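Local coordinates for glycosylation Associate Protein 1 (PDB 6OYC), which probably acts, as a GT-B-like subunit of the Gap123 complex, in the glycosylation and accessory Sec secretion of streptococcal surface adhesins, at residues A[133-138]-A[143-148]; A[156-159]-A[164-167]; A[111-114]-A[119-122]; A[91-96]-A[123-128]. All blocks are in the same frame, centred on the assembly; numbering follows the deposited sequence.

Followed from the N terminus, the chain first offers the loop at 91-96, which contact 4 closes 27 residues later against the end of strand 118-125. Contact 3, the hairpin of 111-114 with 119-122, forms within that span and shares strand 118-125 with it; Val111 touches both Phe93 and Phe125. Contact 1 then pairs 133-138 with 143-148, and contact 2 pairs 156-159 with 164-167, each opening after the one before has closed. Backbone bonds join contact 1 to contacts 3 and 2, so three successive hairpins form one antiparallel meander, while contact 4 brings a preceding loop onto the sheet. Contacts 2 and 3 do not touch.

Contact 1: residues A[133-138]-A[143-148]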
loop_
_atom_site.group_PDB
_atom_site.type_symbol
_atom_site.label_atom_id
_atom_site.label_comp_id
_atom_site.label_asym_id
_atom_site.label_seq_id
_atom_site.Cartn_x
_atom_site.Cartn_y
_atom_site.Cartn_z
ATOM N N HIS A 133 -16.832 7.483 -4.948
ATOM C CA HIS A 133 -18.128 7.294 -4.319
ATOM C C HIS A 133 -18.805 8.634 -4.072
ATOM O O HIS A 133 -18.158 9.685 -4.015
ATOM C CB HIS A 133 -18.024 6.466 -3.021
ATOM C CG HIS A 133 -17.244 7.116 -1.916
ATOM N ND1 HIS A 133 -15.888 6.915 -1.737
ATOM C CD2 HIS A 133 -17.648 7.888 -0.880
ATOM C CE1 HIS A 133 -15.487 7.563 -0.658
ATOM N NE2 HIS A 133 -16.537 8.156 -0.115
ATOM N N ILE A 134 -20.133 8.575 -3.957
ATOM C CA ILE A 134 -20.938 9.713 -3.539
ATOM C C ILE A 134 -21.717 9.336 -2.279
ATOM O O ILE A 134 -22.472 8.348 -2.274
ATOM C CB ILE A 134 -21.894 10.171 -4.646
ATOM C CG1 ILE A 134 -21.115 10.626 -5.879
ATOM C CG2 ILE A 134 -22.817 11.240 -4.116
ATOM C CD1 ILE A 134 -21.977 10.683 -7.113
ATOM N N ASP A 135 -21.537 10.132 -1.213
ATOM C CA ASP A 135 -22.382 10.035 -0.029
ATOM C C ASP A 135 -23.628 10.866 -0.282
ATOM O O ASP A 135 -23.535 12.076 -0.506
ATOM C CB ASP A 135 -21.662 10.536 1.219
ATOM C CG ASP A 135 -20.517 9.625 1.648
ATOM O OD1 ASP A 135 -20.416 8.472 1.155
ATOM O OD2 ASP A 135 -19.703 10.086 2.480
ATOM N N TYR A 136 -24.786 10.222 -0.269
ATOM C CA TYR A 136 -26.040 10.874 -0.603
ATOM C C TYR A 136 -26.841 11.050 0.680
ATOM O O TYR A 136 -26.949 10.118 1.484
ATOM C CB TYR A 136 -26.807 10.059 -1.642
ATOM C CG TYR A 136 -27.775 10.879 -2.445
ATOM C CD1 TYR A 136 -29.055 11.143 -1.969
ATOM C CD2 TYR A 136 -27.417 11.385 -3.685
ATOM C CE1 TYR A 136 -29.940 11.899 -2.704
ATOM C CE2 TYR A 136 -28.303 12.131 -4.437
ATOM C CZ TYR A 136 -29.559 12.389 -3.946
ATOM O OH TYR A 136 -30.436 13.137 -4.703
ATOM N N PHE A 137 -27.368 12.250 0.880
ATOM C CA PHE A 137 -27.898 12.664 2.168
ATOM C C PHE A 137 -29.381 12.933 2.049
ATOM O O PHE A 137 -29.870 13.309 0.984
ATOM C CB PHE A 137 -27.220 13.946 2.695
ATOM C CG PHE A 137 -25.846 13.722 3.213
ATOM C CD1 PHE A 137 -24.783 13.569 2.329
ATOM C CD2 PHE A 137 -25.611 13.659 4.582
ATOM C CE1 PHE A 137 -23.512 13.354 2.801
ATOM C CE2 PHE A 137 -24.336 13.437 5.064
ATOM C CZ PHE A 137 -23.281 13.270 4.169
ATOM N N ALA A 138 -30.076 12.758 3.170
ATOM C CA ALA A 138 -31.423 13.271 3.353
ATOM C C ALA A 138 -31.508 13.810 4.769
ATOM O O ALA A 138 -30.999 13.181 5.705
ATOM C CB ALA A 138 -32.486 12.201 3.108
ATOM N N ALA A 143 -27.807 8.838 3.778
ATOM C CA ALA A 143 -28.840 7.854 3.500
ATOM C C ALA A 143 -28.314 6.687 2.687
ATOM O O ALA A 143 -28.653 5.528 2.978
ATOM C CB ALA A 143 -30.009 8.501 2.756
ATOM N N LYS A 144 -27.459 6.961 1.703
ATOM C CA LYS A 144 -26.851 5.892 0.928
ATOM C C LYS A 144 -25.516 6.375 0.380
ATOM O O LYS A 144 -25.264 7.579 0.259
ATOM C CB LYS A 144 -27.784 5.412 -0.191
ATOM C CG LYS A 144 -28.549 6.511 -0.903
ATOM C CD LYS A 144 -29.685 5.948 -1.724
ATOM C CE LYS A 144 -30.584 7.054 -2.281
ATOM N NZ LYS A 144 -31.903 6.516 -2.747
ATOM N N LYS A 145 -24.647 5.412 0.078
ATOM C CA LYS A 145 -23.346 5.665 -0.523
ATOM C C LYS A 145 -23.304 4.931 -1.853
ATOM O O LYS A 145 -23.485 3.711 -1.896
ATOM C CB LYS A 145 -22.203 5.208 0.397
ATOM C CG LYS A 145 -20.813 5.518 -0.148
ATOM C CD LYS A 145 -19.695 4.745 0.580
ATOM C CE LYS A 145 -19.603 5.094 2.059
ATOM N NZ LYS A 145 -19.034 6.475 2.283
ATOM N N TYR A 146 -23.104 5.681 -2.936
ATOM C CA TYR A 146 -22.922 5.120 -4.269
ATOM C C TYR A 146 -21.450 4.785 -4.460
ATOM O O TYR A 146 -20.612 5.681 -4.378
ATOM C CB TYR A 146 -23.347 6.119 -5.336
ATOM C CG TYR A 146 -24.829 6.392 -5.425
ATOM C CD1 TYR A 146 -25.427 7.360 -4.621
ATOM C CD2 TYR A 146 -25.625 5.720 -6.348
ATOM C CE1 TYR A 146 -26.781 7.631 -4.717
ATOM C CE2 TYR A 146 -26.984 5.977 -6.448
ATOM C CZ TYR A 146 -27.557 6.929 -5.631
ATOM O OH TYR A 146 -28.899 7.200 -5.726
ATOM N N LEU A 147 -21.131 3.511 -4.707
ATOM C CA LEU A 147 -19.754 3.064 -4.948
ATOM C C LEU A 147 -19.573 2.824 -6.439
ATOM O O LEU A 147 -20.253 1.966 -7.016
ATOM C CB LEU A 147 -19.414 1.757 -4.235
ATOM C CG LEU A 147 -19.031 1.627 -2.772
ATOM C CD1 LEU A 147 -17.808 2.498 -2.449
ATOM C CD2 LEU A 147 -20.249 1.956 -1.887
ATOM N N PHE A 148 -18.644 3.539 -7.044
ATOM C CA PHE A 148 -18.402 3.418 -8.471
ATOM C C PHE A 148 -17.168 2.567 -8.709
ATOM O O PHE A 148 -16.153 2.731 -8.024
ATOM C CB PHE A 148 -18.245 4.800 -9.108
ATOM C CG PHE A 148 -19.501 5.619 -9.045
ATOM C CD1 PHE A 148 -20.457 5.522 -10.058
ATOM C CD2 PHE A 148 -19.747 6.466 -7.961
ATOM C CE1 PHE A 148 -21.618 6.265 -10.005
ATOM C CE2 PHE A 148 -20.921 7.209 -7.900
ATOM C CZ PHE A 148 -21.855 7.109 -8.923
#
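Asp135 and Lys145 lie side by side on one face of the hairpin, pointing the same way, and join in a salt bridge. Lys145 starts with CG anti to its backbone N (chi1 -177°) and then bends at chi3 and chi4, which swings NZ back to OD1 of Asp135, 2.7 Å away on the syn side and a little out of the carboxylate plane. The ring of His133 crosses the same lysine, its CD2 3.7 Å from Lys145 NZ. On the other face Tyr136 and Tyr146 also run alongside one another: CE1 of Tyr146 comes 3.9 Å from CB of Tyr136, which sits at the edge of the Tyr146 ring. Toward the start of 133-138, Ile134 crosses Phe148 obliquely, CD1 to CE2 3.7 Å. The backbone is zipped by paired bonds between Ile134 and Tyr146. At the far end, Tyr136 O accepts from both Ala143 N (2.8 Å) and Lys144 N (3.2 Å), while Tyr136 N bonds to Lys144 O. Two residues thus oppose one, a classic beta bulge in the antiparallel hairpin of strands 131-138 and 141-148, flanked in the sheet by strands 118-125 and 154-161.

Contact 2: residues A[156-159]-A[164-167]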
loop_
_atom_site.group_PDB
_atom_site.type_symbol
_atom_site.label_atom_id
_atom_site.label_comp_id
_atom_site.label_asym_id
_atom_site.label_seq_id
_atom_site.Cartn_x
_atom_site.Cartn_y
_atom_site.Cartn_z
ATOM N N SER A 156 -22.078 -0.686 -6.501
ATOM C CA SER A 156 -22.901 -1.057 -5.361
ATOM C C SER A 156 -23.464 0.196 -4.691
ATOM O O SER A 156 -22.989 1.311 -4.914
ATOM C CB SER A 156 -22.099 -1.922 -4.370
ATOM O OG SER A 156 -21.147 -1.165 -3.628
ATOM N N ILE A 157 -24.496 -0.009 -3.861
ATOM C CA ILE A 157 -25.078 1.046 -3.029
ATOM C C ILE A 157 -25.129 0.550 -1.598
ATOM O O ILE A 157 -25.667 -0.530 -1.332
ATOM C CB ILE A 157 -26.501 1.449 -3.458
ATOM C CG1 ILE A 157 -26.560 1.871 -4.915
ATOM C CG2 ILE A 157 -27.016 2.572 -2.589
ATOM C CD1 ILE A 157 -27.983 1.943 -5.408
ATOM N N LEU A 158 -24.603 1.349 -0.679
ATOM C CA LEU A 158 -24.623 1.039 0.744
ATOM C C LEU A 158 -25.729 1.882 1.375
ATOM O O LEU A 158 -25.641 3.112 1.385
ATOM C CB LEU A 158 -23.254 1.333 1.373
ATOM C CG LEU A 158 -22.897 0.562 2.650
ATOM C CD1 LEU A 158 -21.417 0.691 3.037
ATOM C CD2 LEU A 158 -23.803 1.000 3.807
ATOM N N TYR A 159 -26.765 1.231 1.897
ATOM C CA TYR A 159 -27.890 1.947 2.489
ATOM C C TYR A 159 -27.724 2.075 3.991
ATOM O O TYR A 159 -27.186 1.185 4.655
ATOM C CB TYR A 159 -29.216 1.242 2.197
ATOM C CG TYR A 159 -29.615 1.292 0.746
ATOM C CD1 TYR A 159 -29.156 0.332 -0.137
ATOM C CD2 TYR A 159 -30.433 2.319 0.257
ATOM C CE1 TYR A 159 -29.511 0.367 -1.461
ATOM C CE2 TYR A 159 -30.804 2.361 -1.083
ATOM C CZ TYR A 159 -30.330 1.382 -1.931
ATOM O OH TYR A 159 -30.667 1.395 -3.253
ATOM N N GLY A 164 -27.093 3.240 11.686
ATOM C CA GLY A 164 -25.912 3.198 10.840
ATOM C C GLY A 164 -26.065 2.404 9.556
ATOM O O GLY A 164 -27.110 2.438 8.886
ATOM N N GLU A 165 -25.000 1.686 9.201
ATOM C CA GLU A 165 -25.038 0.799 8.045
ATOM C C GLU A 165 -26.164 -0.216 8.186
ATOM O O GLU A 165 -26.365 -0.809 9.250
ATOM C CB GLU A 165 -23.691 0.096 7.885
ATOM C CG GLU A 165 -22.561 1.082 7.568
ATOM C CD GLU A 165 -21.231 0.405 7.310
ATOM O OE1 GLU A 165 -20.980 -0.667 7.896
ATOM O OE2 GLU A 165 -20.431 0.944 6.524
ATOM N N ALA A 166 -26.930 -0.382 7.114
ATOM C CA ALA A 166 -28.011 -1.349 7.078
ATOM C C ALA A 166 -27.674 -2.525 6.164
ATOM O O ALA A 166 -27.558 -3.651 6.643
ATOM C CB ALA A 166 -29.304 -0.641 6.656
ATOM N N TYR A 167 -27.464 -2.287 4.865
ATOM C CA TYR A 167 -27.108 -3.347 3.923
ATOM C C TYR A 167 -26.527 -2.733 2.650
ATOM O O TYR A 167 -26.676 -1.538 2.377
ATOM C CB TYR A 167 -28.321 -4.223 3.574
ATOM C CG TYR A 167 -29.503 -3.415 3.063
ATOM C CD1 TYR A 167 -29.598 -3.037 1.729
ATOM C CD2 TYR A 167 -30.509 -3.015 3.919
ATOM C CE1 TYR A 167 -30.659 -2.297 1.272
ATOM C CE2 TYR A 167 -31.580 -2.264 3.463
ATOM C CZ TYR A 167 -31.648 -1.912 2.149
ATOM O OH TYR A 167 -32.716 -1.171 1.710
#
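The rings of Tyr159 and Tyr167 meet obliquely, with centroids 5.2 Å apart and planes inclined at 33°. Over one face of the Tyr159 ring lies OH of Tyr167, displaced toward the rim; CG2 of Ile157 lies over the opposite face, also off toward the rim, and the backbone O of Tyr167 sits at the edge. In return, CB of Tyr159 stands over a face of the Tyr167 ring, 4.2 Å from its centroid, in a CH-pi contact. The closest atoms of the two side chains are CD1 of Tyr159 and CE1 of Tyr167, at 3.3 Å. Tyr167 holds CG between its backbone N and carbonyl carbon (chi1 54°), a torsion that carries its ring over Tyr159. Arg180 makes a cation-pi contact with Tyr167, probably tying that ring to the next strand, and Tyr182 meets the ring as well.

In the backbone, Tyr159 N binds Tyr167 O at 2.8 Å. Tyr159 O takes Ala166 N at 2.9 Å and, more weakly, Tyr167 N, a classic beta bulge. Leu158 crosses Glu165 on the other side of the sheet, its CD1 3.6 Å from OE2. The hairpin of strands 154-161 and 164-171 is therefore secured by two unlike means: directional backbone bonds gathered on Tyr159, and dispersion between the two tyrosine side chains.

Contact 3: residues A[111-114]-A[119-122]; sequences VLVK and LIAK
Val111 opens the contact through its backbone, its O receiving a CA-H...O approach from Lys122. At Leu112 the side chain stands alongside that of Lys122, both pointing the same way, and branch CD2 rests 3.7 Å from Lys122 CG. The same methyl reaches CD1 of Leu119 at 4.1 Å, the two leucines slanting across one another. Val113 carries the polar part. Its N bonds to Ala121 O at 2.9 Å with an N-H...O angle of 169°, and its O accepts twice, from Ile120 N at 2.7 Å and from Ala121 N at 3.0 Å, both in the carbonyl plane. On the opposite face from Leu112, Val113 CB meets Ala121 CB. The anti position of Val113 CG1 relative to the backbone N (chi1 -178°) directs that methyl to Ile120 CB, 4.0 Å away. Lys114 closes the walk with its extended chain, whose CG packs on the backbone of Leu119.

Ile120 and Ala121 together face Val113, which makes this a classic beta bulge in the hairpin of strands 111-115 and 118-125. One carbonyl serving two donors keeps both N-H groups of the bulge bonded despite the extra residue, while aliphatic contacts pack both faces, the lysine stems on that of Leu112 and Leu119, Val113 with Ala121 on the other.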
loop_
_atom_site.group_PDB
_atom_site.type_symbol
_atom_site.label_atom_id
_atom_site.label_comp_id
_atom_site.label_asym_id
_atom_site.label_seq_id
_atom_site.Cartn_x
_atom_site.Cartn_y
_atom_site.Cartn_z
ATOM N N VAL A 111 -16.261 17.847 -3.367
ATOM C CA VAL A 111 -17.313 18.737 -3.857
ATOM C C VAL A 111 -18.569 18.523 -3.022
ATOM O O VAL A 111 -18.967 17.381 -2.766
ATOM C CB VAL A 111 -17.602 18.518 -5.357
ATOM C CG1 VAL A 111 -18.776 19.357 -5.770
ATOM C CG2 VAL A 111 -16.387 18.913 -6.208
ATOM N N LEU A 112 -19.171 19.619 -2.571
ATOM C CA LEU A 112 -20.476 19.589 -1.924
ATOM C C LEU A 112 -21.580 19.875 -2.940
ATOM O O LEU A 112 -21.520 20.877 -3.668
ATOM C CB LEU A 112 -20.535 20.603 -0.785
ATOM C CG LEU A 112 -19.489 20.299 0.287
ATOM C CD1 LEU A 112 -19.354 21.474 1.276
ATOM C CD2 LEU A 112 -19.840 18.980 1.007
ATOM N N VAL A 113 -22.572 18.985 -2.992
ATOM C CA VAL A 113 -23.795 19.188 -3.758
ATOM C C VAL A 113 -24.889 19.592 -2.775
ATOM O O VAL A 113 -25.289 18.794 -1.915
ATOM C CB VAL A 113 -24.193 17.927 -4.524
ATOM C CG1 VAL A 113 -25.463 18.185 -5.352
ATOM C CG2 VAL A 113 -23.044 17.471 -5.388
ATOM N N LYS A 114 -25.377 20.829 -2.909
ATOM C CA LYS A 114 -26.395 21.396 -2.036
ATOM C C LYS A 114 -27.553 21.912 -2.871
ATOM O O LYS A 114 -27.413 22.184 -4.069
ATOM C CB LYS A 114 -25.852 22.547 -1.164
ATOM C CG LYS A 114 -24.731 22.141 -0.168
ATOM C CD LYS A 114 -24.522 23.155 0.976
ATOM C CE LYS A 114 -23.232 22.832 1.751
ATOM N NZ LYS A 114 -23.198 23.232 3.202
ATOM N N LEU A 119 -27.722 20.063 2.276
ATOM C CA LEU A 119 -26.746 19.109 1.764
ATOM C C LEU A 119 -27.459 17.987 1.011
ATOM O O LEU A 119 -28.338 17.320 1.565
ATOM C CB LEU A 119 -25.912 18.530 2.907
ATOM C CG LEU A 119 -24.773 17.594 2.472
ATOM C CD1 LEU A 119 -23.826 18.264 1.453
ATOM C CD2 LEU A 119 -23.983 17.102 3.674
ATOM N N ILE A 120 -27.096 17.788 -0.253
ATOM C CA ILE A 120 -27.549 16.626 -1.007
ATOM C C ILE A 120 -26.488 15.532 -1.048
ATOM O O ILE A 120 -26.806 14.357 -0.889
ATOM C CB ILE A 120 -27.967 17.029 -2.436
ATOM C CG1 ILE A 120 -29.001 18.153 -2.399
ATOM C CG2 ILE A 120 -28.505 15.823 -3.171
ATOM C CD1 ILE A 120 -30.157 17.833 -1.518
ATOM N N ALA A 121 -25.222 15.881 -1.270
ATOM C CA ALA A 121 -24.232 14.839 -1.483
ATOM C C ALA A 121 -22.834 15.387 -1.259
ATOM O O ALA A 121 -22.595 16.594 -1.349
ATOM C CB ALA A 121 -24.336 14.239 -2.888
ATOM N N LYS A 122 -21.917 14.464 -0.959
ATOM C CA LYS A 122 -20.487 14.732 -0.940
ATOM C C LYS A 122 -19.829 13.838 -1.977
ATOM O O LYS A 122 -20.059 12.630 -1.993
ATOM C CB LYS A 122 -19.890 14.488 0.432
ATOM C CG LYS A 122 -20.498 15.322 1.499
ATOM C CD LYS A 122 -19.672 15.285 2.782
ATOM C CE LYS A 122 -20.436 15.960 3.934
ATOM N NZ LYS A 122 -19.564 16.370 5.104
#

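Contact 4: residues A[91-96]-A[123-128]; sequences IDFRQL and VQFGEE
Phe93 is pressed against Val123 and Phe125, and these three side chains make the whole contact. Val123 CG1 lies over one face of the Phe93 ring, 4.1 Å from the centroid and 20° off the normal, a CH-pi approach. Its second branch, CG2, reaches the rim at CD2 of Phe93, 3.8 Å away. With CG1 anti to the backbone N (chi1 177°) and CG2 beside it, both methyls are set down on the same face of the ring. Phe125 arrives differently: its edge is turned toward the face of Phe93 in an offset edge-to-face pair, centroids 5.8 Å apart and planes at 73°, with CZ 3.9 Å from CE1 of Phe93. CG of Arg94 lies over the face of the Phe93 ring opposite Val123, displaced toward the rim.

No hydrogen bond crosses between the segments, and the remainder is loose. Arg94 and Gln95 are exposed. The turn is organised internally, Asp92 OD1 accepting from Arg94 N at 2.9 Å in an Asx turn. Beyond Phe125, the chain carries Glu127 and Glu128 away from the loop, and Glu128 forms a salt bridge with Arg65.

Phe93 thus plugs the loop between helix 76-80 and strand 103-106 onto the sheet, where Val111 of strand 111-115 and Phe104 of strand 103-106 also touch its ring, next to strand 118-125.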
loop_
_atom_site.group_PDB
_atom_site.type_symbol
_atom_site.label_atom_id
_atom_site.label_comp_id
_atom_site.label_asym_id
_atom_site.label_seq_id
_atom_site.Cartn_x
_atom_site.Cartn_y
_atom_site.Cartn_z
ATOM N N ILE A 91 -16.856 8.781 -15.754
ATOM C CA ILE A 91 -18.013 9.439 -15.162
ATOM C C ILE A 91 -17.653 10.860 -14.741
ATOM O O ILE A 91 -16.735 11.069 -13.942
ATOM C CB ILE A 91 -18.553 8.648 -13.966
ATOM C CG1 ILE A 91 -18.935 7.227 -14.378
ATOM C CG2 ILE A 91 -19.752 9.397 -13.368
ATOM C CD1 ILE A 91 -19.247 6.343 -13.198
ATOM N N ASP A 92 -18.401 11.833 -15.256
ATOM C CA ASP A 92 -18.355 13.219 -14.796
ATOM C C ASP A 92 -19.544 13.431 -13.868
ATOM O O ASP A 92 -20.696 13.482 -14.327
ATOM C CB ASP A 92 -18.415 14.178 -15.982
ATOM C CG ASP A 92 -18.432 15.652 -15.570
ATOM O OD1 ASP A 92 -18.483 15.997 -14.355
ATOM O OD2 ASP A 92 -18.381 16.478 -16.505
ATOM N N PHE A 93 -19.269 13.554 -12.568
ATOM C CA PHE A 93 -20.356 13.640 -11.601
ATOM C C PHE A 93 -21.279 14.827 -11.875
ATOM O O PHE A 93 -22.435 14.816 -11.437
ATOM C CB PHE A 93 -19.787 13.730 -10.186
ATOM C CG PHE A 93 -19.381 15.125 -9.802
ATOM C CD1 PHE A 93 -18.131 15.623 -10.163
ATOM C CD2 PHE A 93 -20.265 15.963 -9.129
ATOM C CE1 PHE A 93 -17.761 16.933 -9.831
ATOM C CE2 PHE A 93 -19.894 17.268 -8.797
ATOM C CZ PHE A 93 -18.639 17.739 -9.147
ATOM N N ARG A 94 -20.792 15.861 -12.574
ATOM C CA ARG A 94 -21.623 17.025 -12.858
ATOM C C ARG A 94 -22.785 16.696 -13.795
ATOM O O ARG A 94 -23.746 17.469 -13.877
ATOM C CB ARG A 94 -20.766 18.153 -13.466
ATOM C CG ARG A 94 -19.797 18.810 -12.504
ATOM C CD ARG A 94 -18.924 19.826 -13.214
ATOM N NE ARG A 94 -19.673 21.038 -13.550
ATOM C CZ ARG A 94 -19.800 22.116 -12.766
ATOM N NH1 ARG A 94 -19.212 22.189 -11.562
ATOM N NH2 ARG A 94 -20.524 23.135 -13.207
ATOM N N GLN A 95 -22.720 15.576 -14.506
ATOM C CA GLN A 95 -23.755 15.207 -15.463
ATOM C C GLN A 95 -24.720 14.146 -14.942
ATOM O O GLN A 95 -25.504 13.600 -15.728
ATOM C CB GLN A 95 -23.099 14.749 -16.765
ATOM C CG GLN A 95 -22.184 15.833 -17.289
ATOM C CD GLN A 95 -21.912 15.733 -18.755
ATOM O OE1 GLN A 95 -22.804 15.426 -19.554
ATOM N NE2 GLN A 95 -20.664 15.988 -19.132
ATOM N N LEU A 96 -24.699 13.850 -13.642
ATOM C CA LEU A 96 -25.645 12.907 -13.066
ATOM C C LEU A 96 -27.017 13.565 -12.891
ATOM O O LEU A 96 -27.179 14.796 -12.987
ATOM C CB LEU A 96 -25.142 12.393 -11.723
ATOM C CG LEU A 96 -23.778 11.713 -11.835
ATOM C CD1 LEU A 96 -23.258 11.263 -10.489
ATOM C CD2 LEU A 96 -23.890 10.544 -12.792
ATOM N N VAL A 123 -19.037 14.434 -2.855
ATOM C CA VAL A 123 -18.451 13.732 -3.985
ATOM C C VAL A 123 -16.987 13.495 -3.676
ATOM O O VAL A 123 -16.277 14.434 -3.310
ATOM C CB VAL A 123 -18.634 14.536 -5.280
ATOM C CG1 VAL A 123 -17.960 13.830 -6.440
ATOM C CG2 VAL A 123 -20.133 14.758 -5.538
ATOM N N GLN A 124 -16.535 12.249 -3.815
ATOM C CA GLN A 124 -15.173 11.873 -3.453
ATOM C C GLN A 124 -14.429 11.368 -4.675
ATOM O O GLN A 124 -15.001 10.669 -5.525
ATOM C CB GLN A 124 -15.154 10.808 -2.358
ATOM C CG GLN A 124 -15.541 11.365 -0.970
ATOM C CD GLN A 124 -14.355 11.949 -0.234
ATOM O OE1 GLN A 124 -13.250 12.036 -0.790
ATOM N NE2 GLN A 124 -14.562 12.335 1.031
ATOM N N PHE A 125 -13.141 11.721 -4.748
ATOM C CA PHE A 125 -12.299 11.380 -5.884
ATOM C C PHE A 125 -11.141 10.492 -5.443
ATOM O O PHE A 125 -10.637 10.606 -4.324
ATOM C CB PHE A 125 -11.784 12.650 -6.584
ATOM C CG PHE A 125 -12.887 13.586 -6.994
ATOM C CD1 PHE A 125 -13.371 14.548 -6.111
ATOM C CD2 PHE A 125 -13.485 13.463 -8.229
ATOM C CE1 PHE A 125 -14.415 15.397 -6.474
ATOM C CE2 PHE A 125 -14.510 14.310 -8.604
ATOM C CZ PHE A 125 -14.974 15.280 -7.717
ATOM N N GLY A 126 -10.740 9.588 -6.335
ATOM C CA GLY A 126 -9.647 8.687 -6.059
ATOM C C GLY A 126 -8.279 9.338 -6.196
ATOM O O GLY A 126 -8.125 10.506 -6.566
ATOM N N GLU A 127 -7.261 8.530 -5.893
ATOM C CA GLU A 127 -5.883 8.949 -6.086
ATOM C C GLU A 127 -5.639 9.376 -7.530
ATOM O O GLU A 127 -4.911 10.341 -7.785
ATOM C CB GLU A 127 -4.938 7.811 -5.684
ATOM C CG GLU A 127 -3.473 8.218 -5.566
ATOM C CD GLU A 127 -2.577 7.051 -5.158
ATOM O OE1 GLU A 127 -2.995 6.269 -4.272
ATOM O OE2 GLU A 127 -1.458 6.921 -5.717
ATOM N N GLU A 128 -6.235 8.669 -8.486
ATOM C CA GLU A 128 -6.073 8.996 -9.895
ATOM C C GLU A 128 -7.129 9.989 -10.363
ATOM O O GLU A 128 -7.215 10.267 -11.560
ATOM C CB GLU A 128 -6.111 7.716 -10.761
ATOM C CG GLU A 128 -4.855 6.811 -10.659
ATOM C CD GLU A 128 -4.788 5.999 -9.362
ATOM O OE1 GLU A 128 -5.854 5.691 -8.789
ATOM O OE2 GLU A 128 -3.671 5.667 -8.919
#